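Local coordinates for enoyl-acyl carrier protein reductase (Uncultured bacterium, PDB 6KI9) that probably reduces the enoyl group of fatty-acid intermediates carried on acyl carrier protein, using a nicotinamide cofactor held by a Rossmann-type fold, at residues 12-17 with 42-47; 19-24 with 148-153; 103-108 with 164-169. All coordinates share one frame; numbering follows the deposited sequence.

Interaction 1. Residues 12-17 with 42-47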
ATOM      1  N   GLN A  12      -6.061  22.338  -3.151  1.00 31.60           N
ATOM      2  CA  GLN A  12      -7.075  22.890  -4.044  1.00 35.02           C
ATOM      3  C   GLN A  12      -6.545  23.319  -5.407  1.00 33.03           C
ATOM      4  O   GLN A  12      -7.232  24.029  -6.141  1.00 33.76           O
ATOM      5  CB  GLN A  12      -7.766  24.088  -3.386  1.00 43.30           C
ATOM      6  CG  GLN A  12      -8.621  23.745  -2.183  1.00 49.69           C
ATOM      7  CD  GLN A  12      -9.222  24.977  -1.545  1.00 55.78           C
ATOM      8  OE1 GLN A  12      -8.682  26.075  -1.669  1.00 56.55           O
ATOM      9  NE2 GLN A  12     -10.358  24.805  -0.876  1.00 57.92           N
ATOM     10  N   SER A  13      -5.338  22.890  -5.755  1.00 30.15           N
ATOM     11  CA  SER A  13      -4.844  23.146  -7.099  1.00 31.34           C
ATOM     12  C   SER A  13      -4.879  21.881  -7.941  1.00 30.21           C
ATOM     13  O   SER A  13      -4.806  20.764  -7.423  1.00 28.00           O
ATOM     14  CB  SER A  13      -3.425  23.718  -7.061  1.00 36.20           C
ATOM     15  OG  SER A  13      -2.469  22.700  -6.840  1.00 38.72           O
ATOM     16  N   ASN A  14      -5.029  22.078  -9.245  1.00 29.73           N
ATOM     17  CA  ASN A  14      -4.965  21.008 -10.225  1.00 29.01           C
ATOM     18  C   ASN A  14      -4.347  21.561 -11.490  1.00 26.73           C
ATOM     19  O   ASN A  14      -4.916  22.452 -12.120  1.00 28.01           O
ATOM     20  CB  ASN A  14      -6.346  20.435 -10.532  1.00 28.56           C
ATOM     21  CG  ASN A  14      -6.327  19.479 -11.716  1.00 30.04           C
ATOM     22  OD1 ASN A  14      -5.495  18.575 -11.784  1.00 28.31           O
ATOM     23  ND2 ASN A  14      -7.232  19.689 -12.662  1.00 33.31           N
ATOM     24  N   ILE A  15      -3.192  21.029 -11.871  1.00 23.79           N
ATOM     25  CA  ILE A  15      -2.526  21.497 -13.082  1.00 22.50           C
ATOM     26  C   ILE A  15      -2.825  20.597 -14.274  1.00 25.76           C
ATOM     27  O   ILE A  15      -2.511  20.938 -15.415  1.00 27.64           O
ATOM     28  CB  ILE A  15      -0.997  21.555 -12.908  1.00 25.96           C
ATOM     29  CG1 ILE A  15      -0.426  20.143 -12.778  1.00 26.27           C
ATOM     30  CG2 ILE A  15      -0.611  22.425 -11.724  1.00 26.52           C
ATOM     31  CD1 ILE A  15       1.076  20.099 -12.686  1.00 26.61           C
ATOM     32  N   PHE A  16      -3.433  19.444 -14.017  1.00 24.71           N
ATOM     33  CA  PHE A  16      -3.602  18.440 -15.062  1.00 23.65           C
ATOM     34  C   PHE A  16      -4.844  18.680 -15.911  1.00 25.08           C
ATOM     35  O   PHE A  16      -5.897  19.063 -15.397  1.00 25.97           O
ATOM     36  CB  PHE A  16      -3.628  17.042 -14.432  1.00 22.59           C
ATOM     37  CG  PHE A  16      -2.376  16.713 -13.677  1.00 21.54           C
ATOM     38  CD1 PHE A  16      -1.198  16.426 -14.356  1.00 22.46           C
ATOM     39  CD2 PHE A  16      -2.358  16.721 -12.291  1.00 22.90           C
ATOM     40  CE1 PHE A  16      -0.036  16.143 -13.668  1.00 21.99           C
ATOM     41  CE2 PHE A  16      -1.201  16.438 -11.598  1.00 20.28           C
ATOM     42  CZ  PHE A  16      -0.036  16.147 -12.287  1.00 19.28           C
ATOM     43  N   ARG A  17      -4.699  18.449 -17.213  1.00 25.41           N
ATOM     44  CA  ARG A  17      -5.733  18.739 -18.196  1.00 27.03           C
ATOM     45  C   ARG A  17      -5.833  17.629 -19.228  1.00 29.35           C
ATOM     46  O   ARG A  17      -5.011  16.712 -19.256  1.00 28.09           O
ATOM     47  CB  ARG A  17      -5.434  20.058 -18.918  1.00 29.91           C
ATOM     48  CG  ARG A  17      -5.348  21.289 -18.039  1.00 31.14           C
ATOM     49  CD  ARG A  17      -6.715  21.726 -17.550  1.00 33.02           C
ATOM     50  NE  ARG A  17      -6.650  23.000 -16.840  1.00 36.70           N
ATOM     51  CZ  ARG A  17      -6.373  23.123 -15.546  1.00 37.47           C
ATOM     52  NH1 ARG A  17      -6.131  22.047 -14.811  1.00 34.94           N
ATOM     53  NH2 ARG A  17      -6.338  24.325 -14.986  1.00 41.45           N
ATOM     54  N   ARG A  42      -8.739  10.443 -14.631  1.00 23.10           N
ATOM     55  CA  ARG A  42      -9.666  10.329 -15.750  1.00 28.30           C
ATOM     56  C   ARG A  42     -10.657  11.487 -15.771  1.00 28.31           C
ATOM     57  O   ARG A  42     -10.938  12.051 -16.831  1.00 28.50           O
ATOM     58  CB  ARG A  42     -10.413   8.995 -15.696  1.00 31.18           C
ATOM     59  CG  ARG A  42     -11.511   8.862 -16.744  1.00 37.70           C
ATOM     60  CD  ARG A  42     -12.084   7.452 -16.827  1.00 41.85           C
ATOM     61  NE  ARG A  42     -11.053   6.428 -16.991  1.00 46.00           N
ATOM     62  CZ  ARG A  42     -10.624   5.630 -16.020  1.00 47.88           C
ATOM     63  NH1 ARG A  42     -11.132   5.733 -14.798  1.00 49.91           N
ATOM     64  NH2 ARG A  42      -9.685   4.728 -16.270  1.00 46.19           N
ATOM     65  N   ASP A  43     -11.178  11.849 -14.601  1.00 25.59           N
ATOM     66  CA  ASP A  43     -12.136  12.951 -14.508  1.00 28.15           C
ATOM     67  C   ASP A  43     -11.508  14.290 -14.884  1.00 28.97           C
ATOM     68  O   ASP A  43     -12.198  15.200 -15.347  1.00 32.18           O
ATOM     69  CB  ASP A  43     -12.721  13.043 -13.095  1.00 30.68           C
ATOM     70  CG  ASP A  43     -13.658  11.899 -12.776  1.00 36.12           C
ATOM     71  OD1 ASP A  43     -14.022  11.149 -13.703  1.00 40.50           O
ATOM     72  OD2 ASP A  43     -14.038  11.751 -11.594  1.00 37.32           O
ATOM     73  N   ALA A  44     -10.199  14.404 -14.698  1.00 26.35           N
ATOM     74  CA  ALA A  44      -9.478  15.614 -15.079  1.00 26.81           C
ATOM     75  C   ALA A  44      -9.173  15.646 -16.576  1.00 27.98           C
ATOM     76  O   ALA A  44      -8.647  16.635 -17.085  1.00 31.42           O
ATOM     77  CB  ALA A  44      -8.192  15.737 -14.277  1.00 24.71           C
ATOM     78  N   GLY A  45      -9.509  14.565 -17.273  1.00 24.67           N
ATOM     79  CA  GLY A  45      -9.325  14.488 -18.710  1.00 26.24           C
ATOM     80  C   GLY A  45      -8.019  13.855 -19.151  1.00 26.18           C
ATOM     81  O   GLY A  45      -7.707  13.835 -20.342  1.00 25.08           O
ATOM     82  N   MET A  46      -7.257  13.316 -18.206  1.00 23.82           N
ATOM     83  CA  MET A  46      -5.945  12.769 -18.541  1.00 22.16           C
ATOM     84  C   MET A  46      -6.018  11.488 -19.363  1.00 24.33           C
ATOM     85  O   MET A  46      -6.970  10.710 -19.261  1.00 26.73           O
ATOM     86  CB  MET A  46      -5.133  12.506 -17.268  1.00 21.64           C
ATOM     87  CG  MET A  46      -4.933  13.720 -16.371  1.00 21.63           C
ATOM     88  SD  MET A  46      -3.779  13.382 -15.029  1.00 22.02           S
ATOM     89  CE  MET A  46      -2.237  13.274 -15.930  1.00 19.10           C
ATOM     90  N   THR A  47      -4.998  11.283 -20.189  1.00 20.86           N
ATOM     91  CA  THR A  47      -4.820  10.026 -20.887  1.00 22.01           C
ATOM     92  C   THR A  47      -4.230   9.031 -19.902  1.00 22.67           C
ATOM     93  O   THR A  47      -3.233   9.325 -19.238  1.00 22.43           O
ATOM     94  CB  THR A  47      -3.895  10.168 -22.102  1.00 24.37           C
ATOM     95  OG1 THR A  47      -4.505  11.046 -23.057  1.00 26.22           O
ATOM     96  CG2 THR A  47      -3.654   8.816 -22.747  1.00 27.89           C
TER
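Phe16 O is held from two directions by its own segment, while the Ala44 methyl touches it from across the contact, with CB 4.2 Å from Phe16 O. Arg17 NH1 donates to Phe16 O at 3.0 Å with a fairly straight N-H, approaching from well above the carbonyl plane, and Asn14 ND2 adds a weak bond to the same oxygen. The same Arg17 NH1 also donates to Asn14 O at 3.0 Å, so one nitrogen ties two carbonyls and the guanidinium folds back over its own loop. Asn14 OD1 in turn accepts from Phe16 N at 3.2 Å, an Asx turn that fixes the bend before the ring.

Against this knot lies the end of helix 33-43, where Gly45, with positive phi, forms a Schellman motif. Its carbonyl and that of Ala44 pass along Arg17, with Ala44 O 3.7 Å from Arg17 C. The side-chain part of the contact belongs to Phe16 and Met46. Met46 SD lies 3.7 Å from Phe16 CB, and the bend at chi3 (71°) brings Met46 CE to 3.7 Å from Phe16 CD1, an oblique Met-aromatic contact. Ile15 CG1 lies over the centre of one ring face, and Phe411 of helix 394-413 also touches Met46. Cut back to an alanine, Met46 would lose SD and CE, and the flank of the Phe16 ring would probably be left with a gap and a looser hold. Polar bonding therefore shapes 12-17 internally, whereas across the contact the chain after helix 33-43 is held by van der Waals packing, with the polarisable sulfur against the ring.

Interaction 2. Residues 19-24 with 148-153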
ATOM      1  N   GLY A  19      -5.099  15.715 -22.374  1.00 27.15           N
ATOM      2  CA  GLY A  19      -3.840  15.620 -23.090  1.00 26.63           C
ATOM      3  C   GLY A  19      -2.642  15.307 -22.205  1.00 22.56           C
ATOM      4  O   GLY A  19      -1.649  14.757 -22.687  1.00 26.46           O
ATOM      5  N   ASP A  20      -2.725  15.659 -20.922  1.00 24.55           N
ATOM      6  CA  ASP A  20      -1.692  15.269 -19.963  1.00 21.66           C
ATOM      7  C   ASP A  20      -1.801  13.762 -19.744  1.00 23.14           C
ATOM      8  O   ASP A  20      -2.853  13.172 -19.985  1.00 23.77           O
ATOM      9  CB  ASP A  20      -1.828  16.039 -18.645  1.00 20.63           C
ATOM     10  CG  ASP A  20      -1.503  17.518 -18.801  1.00 21.19           C
ATOM     11  OD1 ASP A  20      -0.733  17.852 -19.734  1.00 22.18           O
ATOM     12  OD2 ASP A  20      -2.012  18.339 -18.004  1.00 23.02           O
ATOM     13  N   VAL A  21      -0.710  13.136 -19.319  1.00 19.33           N
ATOM     14  CA  VAL A  21      -0.664  11.677 -19.290  1.00 18.74           C
ATOM     15  C   VAL A  21      -0.444  11.142 -17.879  1.00 19.18           C
ATOM     16  O   VAL A  21       0.490  11.540 -17.182  1.00 18.40           O
ATOM     17  CB  VAL A  21       0.436  11.132 -20.226  1.00 19.94           C
ATOM     18  CG1 VAL A  21       0.456   9.613 -20.197  1.00 18.65           C
ATOM     19  CG2 VAL A  21       0.197  11.637 -21.645  1.00 21.09           C
ATOM     20  N   PHE A  22      -1.335  10.241 -17.467  1.00 19.75           N
ATOM     21  CA  PHE A  22      -1.250   9.550 -16.191  1.00 18.78           C
ATOM     22  C   PHE A  22      -0.733   8.142 -16.438  1.00 18.44           C
ATOM     23  O   PHE A  22      -1.310   7.395 -17.224  1.00 20.50           O
ATOM     24  CB  PHE A  22      -2.628   9.517 -15.517  1.00 17.82           C
ATOM     25  CG  PHE A  22      -2.652   8.835 -14.174  1.00 16.99           C
ATOM     26  CD1 PHE A  22      -2.819   7.463 -14.082  1.00 17.71           C
ATOM     27  CD2 PHE A  22      -2.519   9.573 -13.008  1.00 16.84           C
ATOM     28  CE1 PHE A  22      -2.854   6.833 -12.842  1.00 18.24           C
ATOM     29  CE2 PHE A  22      -2.560   8.954 -11.759  1.00 18.63           C
ATOM     30  CZ  PHE A  22      -2.718   7.574 -11.686  1.00 16.74           C
ATOM     31  N   VAL A  23       0.364   7.793 -15.782  1.00 16.71           N
ATOM     32  CA  VAL A  23       0.971   6.483 -15.981  1.00 18.96           C
ATOM     33  C   VAL A  23       0.867   5.640 -14.718  1.00 19.00           C
ATOM     34  O   VAL A  23       1.434   5.989 -13.682  1.00 17.88           O
ATOM     35  CB  VAL A  23       2.450   6.609 -16.397  1.00 21.24           C
ATOM     36  CG1 VAL A  23       3.055   5.232 -16.629  1.00 21.41           C
ATOM     37  CG2 VAL A  23       2.564   7.463 -17.649  1.00 23.60           C
ATOM     38  N   LEU A  24       0.140   4.530 -14.800  1.00 19.21           N
ATOM     39  CA  LEU A  24       0.040   3.627 -13.660  1.00 17.86           C
ATOM     40  C   LEU A  24       1.216   2.664 -13.679  1.00 17.22           C
ATOM     41  O   LEU A  24       1.283   1.762 -14.522  1.00 19.01           O
ATOM     42  CB  LEU A  24      -1.274   2.844 -13.674  1.00 18.83           C
ATOM     43  CG  LEU A  24      -1.540   2.036 -12.397  1.00 20.98           C
ATOM     44  CD1 LEU A  24      -1.766   2.974 -11.224  1.00 19.53           C
ATOM     45  CD2 LEU A  24      -2.728   1.105 -12.575  1.00 23.13           C
ATOM     46  N   MET A 148       4.255   8.544 -26.431  1.00 24.20           N
ATOM     47  CA  MET A 148       2.849   8.755 -26.093  1.00 24.07           C
ATOM     48  C   MET A 148       2.622  10.014 -25.267  1.00 25.59           C
ATOM     49  O   MET A 148       1.477  10.406 -25.027  1.00 29.62           O
ATOM     50  CB  MET A 148       2.279   7.556 -25.320  1.00 23.97           C
ATOM     51  CG  MET A 148       2.593   6.199 -25.907  1.00 24.90           C
ATOM     52  SD  MET A 148       1.928   4.918 -24.822  1.00 32.62           S
ATOM     53  CE  MET A 148       2.514   3.443 -25.637  1.00 40.51           C
ATOM     54  N   ILE A 149       3.701  10.636 -24.805  1.00 22.01           N
ATOM     55  CA  ILE A 149       3.575  11.849 -24.004  1.00 21.17           C
ATOM     56  C   ILE A 149       4.076  13.041 -24.799  1.00 23.83           C
ATOM     57  O   ILE A 149       5.275  13.158 -25.055  1.00 25.30           O
ATOM     58  CB  ILE A 149       4.348  11.748 -22.681  1.00 23.88           C
ATOM     59  CG1 ILE A 149       3.953  10.475 -21.937  1.00 23.46           C
ATOM     60  CG2 ILE A 149       4.090  12.980 -21.831  1.00 24.56           C
ATOM     61  CD1 ILE A 149       4.788  10.205 -20.700  1.00 24.37           C
ATOM     62  N   PRO A 150       3.153  13.921 -25.211  1.00 21.66           N
ATOM     63  CA  PRO A 150       3.553  15.003 -26.116  1.00 21.29           C
ATOM     64  C   PRO A 150       4.450  16.027 -25.439  1.00 21.02           C
ATOM     65  O   PRO A 150       4.425  16.180 -24.225  1.00 23.50           O
ATOM     66  CB  PRO A 150       2.216  15.649 -26.522  1.00 26.00           C
ATOM     67  CG  PRO A 150       1.127  14.779 -25.916  1.00 27.33           C
ATOM     68  CD  PRO A 150       1.751  14.043 -24.786  1.00 22.92           C
ATOM     69  N   ASP A 151       5.240  16.731 -26.244  1.00 23.39           N
ATOM     70  CA  ASP A 151       5.987  17.867 -25.737  1.00 24.07           C
ATOM     71  C   ASP A 151       5.015  18.852 -25.090  1.00 23.04           C
ATOM     72  O   ASP A 151       3.924  19.090 -25.615  1.00 25.60           O
ATOM     73  CB  ASP A 151       6.751  18.551 -26.871  1.00 22.41           C
ATOM     74  CG  ASP A 151       7.999  17.792 -27.296  1.00 30.20           C
ATOM     75  OD1 ASP A 151       8.535  16.978 -26.517  1.00 29.78           O
ATOM     76  OD2 ASP A 151       8.454  18.012 -28.439  1.00 34.21           O
ATOM     77  N   GLY A 152       5.406  19.427 -23.958  1.00 24.47           N
ATOM     78  CA  GLY A 152       4.582  20.403 -23.266  1.00 23.94           C
ATOM     79  C   GLY A 152       3.547  19.818 -22.320  1.00 24.83           C
ATOM     80  O   GLY A 152       2.856  20.555 -21.616  1.00 25.03           O
ATOM     81  N   ALA A 153       3.447  18.494 -22.281  1.00 23.12           N
ATOM     82  CA  ALA A 153       2.482  17.846 -21.394  1.00 21.04           C
ATOM     83  C   ALA A 153       3.000  17.740 -19.973  1.00 22.34           C
ATOM     84  O   ALA A 153       4.207  17.788 -19.730  1.00 23.85           O
ATOM     85  CB  ALA A 153       2.123  16.464 -21.922  1.00 22.13           C
TER
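Val21 and Ile149 make the close-packed half of this contact, their branched side chains meeting at a slant. Ile149 CG1 lies against the valine, 3.9 Å from Val21 CG2 and 4.0 Å from Val21 CG1, so the methylene touches both arms of the fork. With Val21 CG1 anti to the backbone N (chi1 -179°), CG2 swings beside that nitrogen and also comes 3.8 Å from Met148 O, the carbonyl just ahead of the isoleucine. Val49 of the neighbouring strand closes on Val21 as well, and Met148 also touches Val49.

Toward the loop end the packing thins. Pro150 offers its CD to Gly19 O at 4.1 Å, a grazing touch, and beyond it the chain makes a type II turn from Pro150 to Ala153, closed by Ala153 N to Pro150 O. The outer corner of that turn, Asp151 and Gly152, is exposed and leans on other parts of the chain: Asp151 OD1 forms a salt bridge with Arg226. The chain returns at Ala153, whose CA lies 3.6 Å from Asp20 OD1. That carboxylate is held at both oxygens, OD1 by Asn154 N and OD2 by Arg17 N, so it fastens the start of one strand to the chain leading into strand 155-159.

Just beyond, backbone bonds from Val21 to Asn154 and Phe156 begin the strand pairing. Strands 21-25 and 155-159 run parallel side by side, the first and fourth in the order 3-2-1-4-5-6-7 of a Rossmann-type sheet, not counting the short antiparallel 62-63, and this contact lies where both enter it.

Interaction 3. Residues 103-108 with 164-169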
ATOM      1  N   ASP A 103      13.611 -21.949  -5.828  1.00 26.96           N
ATOM      2  CA  ASP A 103      14.105 -23.325  -5.919  1.00 26.90           C
ATOM      3  C   ASP A 103      14.812 -23.736  -4.627  1.00 27.81           C
ATOM      4  O   ASP A 103      14.658 -24.863  -4.148  1.00 29.01           O
ATOM      5  CB  ASP A 103      15.063 -23.481  -7.107  1.00 25.28           C
ATOM      6  CG  ASP A 103      14.361 -23.391  -8.449  1.00 28.45           C
ATOM      7  OD1 ASP A 103      13.155 -23.699  -8.517  1.00 32.13           O
ATOM      8  OD2 ASP A 103      15.016 -23.019  -9.443  1.00 32.15           O
ATOM      9  N   LEU A 104      15.578 -22.807  -4.061  1.00 27.88           N
ATOM     10  CA  LEU A 104      16.328 -23.056  -2.833  1.00 29.90           C
ATOM     11  C   LEU A 104      15.433 -23.233  -1.601  1.00 31.37           C
ATOM     12  O   LEU A 104      15.909 -23.650  -0.542  1.00 30.91           O
ATOM     13  CB  LEU A 104      17.322 -21.921  -2.579  1.00 29.22           C
ATOM     14  CG  LEU A 104      18.365 -21.649  -3.663  1.00 31.45           C
ATOM     15  CD1 LEU A 104      19.391 -20.632  -3.175  1.00 33.96           C
ATOM     16  CD2 LEU A 104      19.043 -22.932  -4.104  1.00 30.72           C
ATOM     17  N   LEU A 105      14.146 -22.917  -1.735  1.00 30.65           N
ATOM     18  CA  LEU A 105      13.205 -23.051  -0.626  1.00 30.26           C
ATOM     19  C   LEU A 105      12.392 -24.343  -0.699  1.00 33.51           C
ATOM     20  O   LEU A 105      11.631 -24.649   0.210  1.00 33.11           O
ATOM     21  CB  LEU A 105      12.241 -21.856  -0.582  1.00 28.95           C
ATOM     22  CG  LEU A 105      12.818 -20.441  -0.565  1.00 26.68           C
ATOM     23  CD1 LEU A 105      11.698 -19.404  -0.572  1.00 26.54           C
ATOM     24  CD2 LEU A 105      13.724 -20.243   0.635  1.00 26.31           C
ATOM     25  N   ALA A 106      12.553 -25.087  -1.791  1.00 36.88           N
ATOM     26  CA  ALA A 106      11.697 -26.234  -2.091  1.00 38.06           C
ATOM     27  C   ALA A 106      11.641 -27.292  -0.988  1.00 39.75           C
ATOM     28  O   ALA A 106      10.606 -27.926  -0.787  1.00 41.19           O
ATOM     29  CB  ALA A 106      12.146 -26.876  -3.395  1.00 40.41           C
ATOM     30  N   ASP A 107      12.747 -27.477  -0.273  1.00 39.97           N
ATOM     31  CA  ASP A 107      12.840 -28.545   0.719  1.00 40.31           C
ATOM     32  C   ASP A 107      12.562 -28.083   2.146  1.00 37.51           C
ATOM     33  O   ASP A 107      12.665 -28.873   3.088  1.00 36.88           O
ATOM     34  CB  ASP A 107      14.218 -29.205   0.652  1.00 43.19           C
ATOM     35  CG  ASP A 107      14.431 -29.973  -0.636  1.00 46.24           C
ATOM     36  OD1 ASP A 107      13.610 -29.820  -1.564  1.00 48.75           O
ATOM     37  OD2 ASP A 107      15.421 -30.726  -0.726  1.00 48.40           O
ATOM     38  N   MET A 108      12.195 -26.816   2.316  1.00 33.89           N
ATOM     39  CA  MET A 108      11.854 -26.325   3.646  1.00 32.83           C
ATOM     40  C   MET A 108      10.556 -26.949   4.133  1.00 31.47           C
ATOM     41  O   MET A 108       9.583 -27.052   3.387  1.00 34.78           O
ATOM     42  CB  MET A 108      11.735 -24.801   3.669  1.00 33.60           C
ATOM     43  CG  MET A 108      13.057 -24.076   3.552  1.00 34.77           C
ATOM     44  SD  MET A 108      12.886 -22.311   3.869  1.00 36.32           S
ATOM     45  CE  MET A 108      14.596 -21.784   3.750  1.00 29.73           C
ATOM     46  N   GLY A 164       6.361  -9.220  -2.600  1.00 21.93           N
ATOM     47  CA  GLY A 164       7.645  -9.888  -2.688  1.00 22.29           C
ATOM     48  C   GLY A 164       7.763 -11.181  -1.905  1.00 24.55           C
ATOM     49  O   GLY A 164       8.860 -11.708  -1.744  1.00 24.25           O
ATOM     50  N   ILE A 165       6.643 -11.703  -1.416  1.00 23.01           N
ATOM     51  CA  ILE A 165       6.675 -12.991  -0.728  1.00 24.36           C
ATOM     52  C   ILE A 165       6.884 -14.111  -1.743  1.00 26.70           C
ATOM     53  O   ILE A 165       6.095 -14.268  -2.677  1.00 25.28           O
ATOM     54  CB  ILE A 165       5.388 -13.252   0.074  1.00 25.90           C
ATOM     55  CG1 ILE A 165       5.225 -12.192   1.168  1.00 28.45           C
ATOM     56  CG2 ILE A 165       5.413 -14.644   0.688  1.00 28.22           C
ATOM     57  CD1 ILE A 165       3.944 -12.319   1.956  1.00 30.75           C
ATOM     58  N   PRO A 166       7.974 -14.875  -1.577  1.00 27.52           N
ATOM     59  CA  PRO A 166       8.276 -16.012  -2.450  1.00 28.43           C
ATOM     60  C   PRO A 166       7.275 -17.146  -2.268  1.00 31.01           C
ATOM     61  O   PRO A 166       6.681 -17.292  -1.197  1.00 28.80           O
ATOM     62  CB  PRO A 166       9.676 -16.454  -1.997  1.00 28.54           C
ATOM     63  CG  PRO A 166      10.216 -15.306  -1.206  1.00 30.33           C
ATOM     64  CD  PRO A 166       9.032 -14.657  -0.577  1.00 29.07           C
ATOM     65  N   LYS A 167       7.098 -17.943  -3.315  1.00 33.38           N
ATOM     66  CA  LYS A 167       6.246 -19.122  -3.247  1.00 38.89           C
ATOM     67  C   LYS A 167       6.961 -20.238  -2.489  1.00 39.93           C
ATOM     68  O   LYS A 167       7.944 -20.804  -2.969  1.00 40.65           O
ATOM     69  CB  LYS A 167       5.858 -19.589  -4.650  1.00 42.36           C
ATOM     70  CG  LYS A 167       5.301 -21.001  -4.717  1.00 46.69           C
ATOM     71  CD  LYS A 167       5.227 -21.476  -6.163  1.00 51.16           C
ATOM     72  CE  LYS A 167       4.746 -22.917  -6.263  1.00 55.20           C
ATOM     73  NZ  LYS A 167       5.032 -23.697  -5.025  1.00 57.90           N
ATOM     74  N   VAL A 168       6.470 -20.542  -1.296  1.00 39.51           N
ATOM     75  CA  VAL A 168       7.017 -21.629  -0.501  1.00 40.93           C
ATOM     76  C   VAL A 168       5.869 -22.231   0.299  1.00 43.65           C
ATOM     77  O   VAL A 168       5.017 -21.513   0.835  1.00 42.22           O
ATOM     78  CB  VAL A 168       8.165 -21.159   0.428  1.00 41.18           C
ATOM     79  CG1 VAL A 168       7.715 -20.013   1.321  1.00 41.22           C
ATOM     80  CG2 VAL A 168       8.702 -22.323   1.253  1.00 42.53           C
ATOM     81  N   LYS A 169       5.844 -23.556   0.361  1.00 45.21           N
ATOM     82  CA  LYS A 169       4.694 -24.287   0.880  1.00 47.39           C
ATOM     83  C   LYS A 169       4.454 -24.047   2.365  1.00 43.54           C
ATOM     84  O   LYS A 169       3.326 -24.120   2.843  1.00 44.60           O
ATOM     85  CB  LYS A 169       4.897 -25.787   0.639  1.00 53.21           C
ATOM     86  CG  LYS A 169       6.369 -26.160   0.507  1.00 59.03           C
ATOM     87  CD  LYS A 169       6.567 -27.607   0.091  1.00 62.59           C
ATOM     88  CE  LYS A 169       6.210 -27.835  -1.365  1.00 65.16           C
ATOM     89  NZ  LYS A 169       6.437 -29.257  -1.746  1.00 67.16           N
TER
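Leu105 is where 103-108 first meets 164-169, and it carries most of the contact. Its CG stands anti to its own carbonyl carbon (chi1 -53°), which carries the branch out toward the second segment. There CD1 settles 3.8 Å from Pro166 CB, the leucine crossing the proline ring obliquely, and lies 4.1 Å from Val168 CB. Nearer the backbone, Leu105 CB faces Val168 CG2 at 4.0 Å, the two side chains running almost at right angles. The valine meets it with CG2 because CG1 is tucked between the backbone N and the carbonyl carbon (chi1 55°), which turns CG2 to the side of the leucine. Leu197 and Leu200 touch Leu105 and Ile201 touches Pro166, so helix 196-219 also packs against this apolar patch.

From Leu105 the chain enters a type I turn that ends at Met108, sealed by Met108 N to Leu105 O at 3.1 Å. The turn belongs to the long connection between strand 80-83 and helix 120-146, and its partner is the extended loop that leaves strand 155-159 of the Rossmann-type sheet on the way to helix 171-180. Leu105 O, already taken by the turn, also has Val168 CG2 beside it at 3.9 Å.

Ala106, whose N bonds back to Asp103 O, points its methyl away from 164-169 and offers its carbonyl instead. The Lys169 chain lies alongside, with CD 4.1 Å from Ala106 O. At the end of the turn, Met108 O receives a looser touch from Lys169 CG at 4.4 Å, while the methionine side chain heads off toward Asp116 and Leu118.

Overall arrangement
Interactions 1 and 2 are neighbours at the N-terminal ends of the central strands of the sheet: Thr47 pairs through its backbone with Asp20 and Phe22, and Met46 CE packs on the backbone of Val21 and Phe22. Both hold the entrance of strand 21-25, one from the end of helix 33-43, the other from the loop into 155-159. Interaction 3 stands apart, about 40 Å from interaction 2 between centres, and joins two loops over helix 196-219. Interaction 2 is the most buried (four of seven touching residues), interaction 3 has two exposed ones, and none is wholly core. Polar turns and a Met-aromatic contact mark interaction 1, a tethered carboxylate interaction 2, a lysine chain interaction 3.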